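Long-range contact in mannan endo-1,4-beta-mannosidase (Mytilus edulis, PDB 2C0H), which hydrolyses internal beta-1,4-mannosidic linkages of mannans and cleaves mannotetraose to mannohexaose, but not mannobiose or mannotriose: residues W311-G316 with R343-Q348. The protein carries 3 engineered substitutions. Sequence-based numbering, arbitrary orientation.
Sequences WAYTKG and RTDHGQ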
loop_
_atom_site.group_PDB
_atom_site.type_symbol
_atom_site.label_atom_id
_atom_site.label_comp_id
_atom_site.label_asym_id
_atom_site.label_seq_id
_atom_site.Cartn_x
_atom_site.Cartn_y
_atom_site.Cartn_z
ATOM N N TRP A 311 6.332 -18.436 -5.373
ATOM C CA TRP A 311 4.875 -18.643 -5.374
ATOM C C TRP A 311 4.195 -17.396 -5.938
ATOM O O TRP A 311 3.374 -17.495 -6.859
ATOM C CB TRP A 311 4.338 -18.968 -3.976
ATOM C CG TRP A 311 2.876 -19.339 -3.979
ATOM C CD1 TRP A 311 1.815 -18.489 -3.847
ATOM C CD2 TRP A 311 2.319 -20.650 -4.135
ATOM N NE1 TRP A 311 0.642 -19.187 -3.904
ATOM C CE2 TRP A 311 0.915 -20.517 -4.086
ATOM C CE3 TRP A 311 2.870 -21.919 -4.328
ATOM C CZ2 TRP A 311 0.055 -21.610 -4.213
ATOM C CZ3 TRP A 311 2.023 -22.999 -4.442
ATOM C CH2 TRP A 311 0.629 -22.845 -4.389
ATOM N N ALA A 312 4.564 -16.232 -5.419
ATOM C CA ALA A 312 3.954 -14.974 -5.891
ATOM C C ALA A 312 4.185 -14.803 -7.379
ATOM O O ALA A 312 3.269 -14.457 -8.126
ATOM C CB ALA A 312 4.500 -13.778 -5.134
ATOM N N TYR A 313 5.406 -15.067 -7.835
ATOM C CA TYR A 313 5.791 -14.800 -9.233
ATOM C C TYR A 313 5.091 -15.741 -10.203
ATOM O O TYR A 313 4.667 -15.313 -11.286
ATOM C CB TYR A 313 7.334 -14.924 -9.370
ATOM C CG TYR A 313 7.900 -14.542 -10.742
ATOM C CD1 TYR A 313 7.875 -13.232 -11.205
ATOM C CD2 TYR A 313 8.493 -15.491 -11.570
ATOM C CE1 TYR A 313 8.375 -12.880 -12.437
ATOM C CE2 TYR A 313 8.988 -15.150 -12.825
ATOM C CZ TYR A 313 8.929 -13.840 -13.270
ATOM O OH TYR A 313 9.433 -13.486 -14.528
ATOM N N THR A 314 4.955 -17.016 -9.828
ATOM C CA THR A 314 4.434 -18.036 -10.742
ATOM C C THR A 314 2.957 -18.357 -10.635
ATOM O O THR A 314 2.421 -19.011 -11.538
ATOM C CB THR A 314 5.202 -19.367 -10.615
ATOM O OG1 THR A 314 5.016 -19.935 -9.320
ATOM C CG2 THR A 314 6.676 -19.166 -10.900
ATOM N N LYS A 315 2.295 -17.940 -9.560
ATOM C CA LYS A 315 0.893 -18.293 -9.356
ATOM C C LYS A 315 -0.107 -17.175 -9.623
ATOM O O LYS A 315 -1.252 -17.279 -9.186
ATOM C CB LYS A 315 0.686 -18.891 -7.960
ATOM C CG LYS A 315 1.552 -20.115 -7.678
ATOM C CD LYS A 315 1.265 -21.265 -8.633
ATOM C CE LYS A 315 1.849 -22.572 -8.109
ATOM N NZ LYS A 315 1.488 -23.736 -8.951
ATOM N N GLY A 316 0.315 -16.152 -10.365
ATOM C CA GLY A 316 -0.608 -15.172 -10.944
ATOM C C GLY A 316 -0.650 -13.850 -10.228
ATOM O O GLY A 316 -1.460 -12.981 -10.580
ATOM N N ARG A 343 14.680 -13.196 -13.969
ATOM C CA ARG A 343 13.513 -13.939 -14.452
ATOM C C ARG A 343 12.659 -13.116 -15.407
ATOM O O ARG A 343 12.487 -11.913 -15.220
ATOM C CB ARG A 343 12.662 -14.452 -13.277
ATOM C CG ARG A 343 13.359 -15.478 -12.369
ATOM C CD ARG A 343 13.432 -16.853 -12.984
ATOM N NE ARG A 343 12.125 -17.506 -13.016
ATOM C CZ ARG A 343 11.597 -18.265 -12.049
ATOM N NH1 ARG A 343 12.265 -18.543 -10.934
ATOM N NH2 ARG A 343 10.394 -18.787 -12.210
ATOM N N THR A 344 12.172 -13.780 -16.449
ATOM C CA THR A 344 11.235 -13.176 -17.405
ATOM C C THR A 344 10.005 -14.041 -17.737
ATOM O O THR A 344 9.133 -13.581 -18.484
ATOM C CB THR A 344 11.956 -12.824 -18.717
ATOM O OG1 THR A 344 12.485 -14.020 -19.307
ATOM C CG2 THR A 344 13.081 -11.819 -18.472
ATOM N N ASP A 345 9.906 -15.262 -17.204
ATOM C CA ASP A 345 8.777 -16.171 -17.515
ATOM C C ASP A 345 7.379 -15.688 -17.098
ATOM O O ASP A 345 6.385 -16.161 -17.644
ATOM C CB ASP A 345 9.003 -17.602 -16.973
ATOM C CG ASP A 345 9.506 -17.634 -15.540
ATOM O OD1 ASP A 345 10.580 -17.043 -15.305
ATOM O OD2 ASP A 345 8.845 -18.258 -14.679
ATOM N N HIS A 346 7.294 -14.787 -16.123
ATOM C CA HIS A 346 6.012 -14.201 -15.703
ATOM C C HIS A 346 6.159 -12.683 -15.537
ATOM O O HIS A 346 5.637 -12.087 -14.597
ATOM C CB HIS A 346 5.523 -14.831 -14.406
ATOM C CG HIS A 346 5.082 -16.250 -14.546
ATOM N ND1 HIS A 346 5.942 -17.313 -14.394
ATOM C CD2 HIS A 346 3.859 -16.784 -14.777
ATOM C CE1 HIS A 346 5.274 -18.442 -14.550
ATOM N NE2 HIS A 346 4.008 -18.151 -14.781
ATOM N N GLY A 347 6.868 -12.080 -16.478
ATOM C CA GLY A 347 7.102 -10.640 -16.467
ATOM C C GLY A 347 8.516 -10.274 -16.084
ATOM O O GLY A 347 9.173 -11.001 -15.341
ATOM N N GLN A 348 8.984 -9.147 -16.601
ATOM C CA GLN A 348 10.332 -8.661 -16.332
ATOM C C GLN A 348 10.433 -8.151 -14.906
ATOM O O GLN A 348 9.574 -7.440 -14.442
ATOM C CB GLN A 348 10.704 -7.516 -17.279
ATOM C CG GLN A 348 10.864 -7.915 -18.737
ATOM C CD GLN A 348 11.235 -6.730 -19.624
ATOM O OE1 GLN A 348 10.760 -6.616 -20.767
ATOM N NE2 GLN A 348 12.086 -5.841 -19.104
#
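Tyr313 reaches from the last turn of helix 305-314 into the bend formed by 343-348, where its hydroxyl meets the backbone both as donor and as acceptor. It donates a hydrogen bond to Gly347 O, 2.6 Å from OH, and accepts from His346 N, which lies 3.0 Å from OH with a nearly straight N-H...O angle of 162°. CG stands anti to the backbone N (chi1 -174°), beside the carbonyl carbon.

Ring contacts form a second group. His346 CB sits over one face of the tyrosine, 3.8 Å from the ring centroid, and the imidazole turns its edge to the same ring in a T-shaped pair, the planes 76° apart. One face of the imidazole is in turn packed against Thr314 CA, 3.9 Å from its centroid in a CH-pi contact.

A polar network lies beside the ring. Arg343 grips Asp345 side-on, NE 2.8 Å from OD1 and NH2 3.0 Å from OD2, both through syn lone pairs; His346 ND1 reaches OD2 from above the carboxylate plane. Asp345 OD1 also lies at the edge of the Tyr313 ring, 3.5 Å from CE2, while Arg343 NH1 forms a salt bridge with Glu310 of helix 305-314.

A phenylalanine in place of Tyr313 would probably leave Gly347 O and His346 N without the hydroxyl they share, the ring packing remaining.

Away from the annotated sites of this TIM barrel, the contact illustrates how one hydroxyl, paired with a backbone N-H and a C=O, can help order an irregular loop, here probably alongside the Arg343-Glu310 bridge.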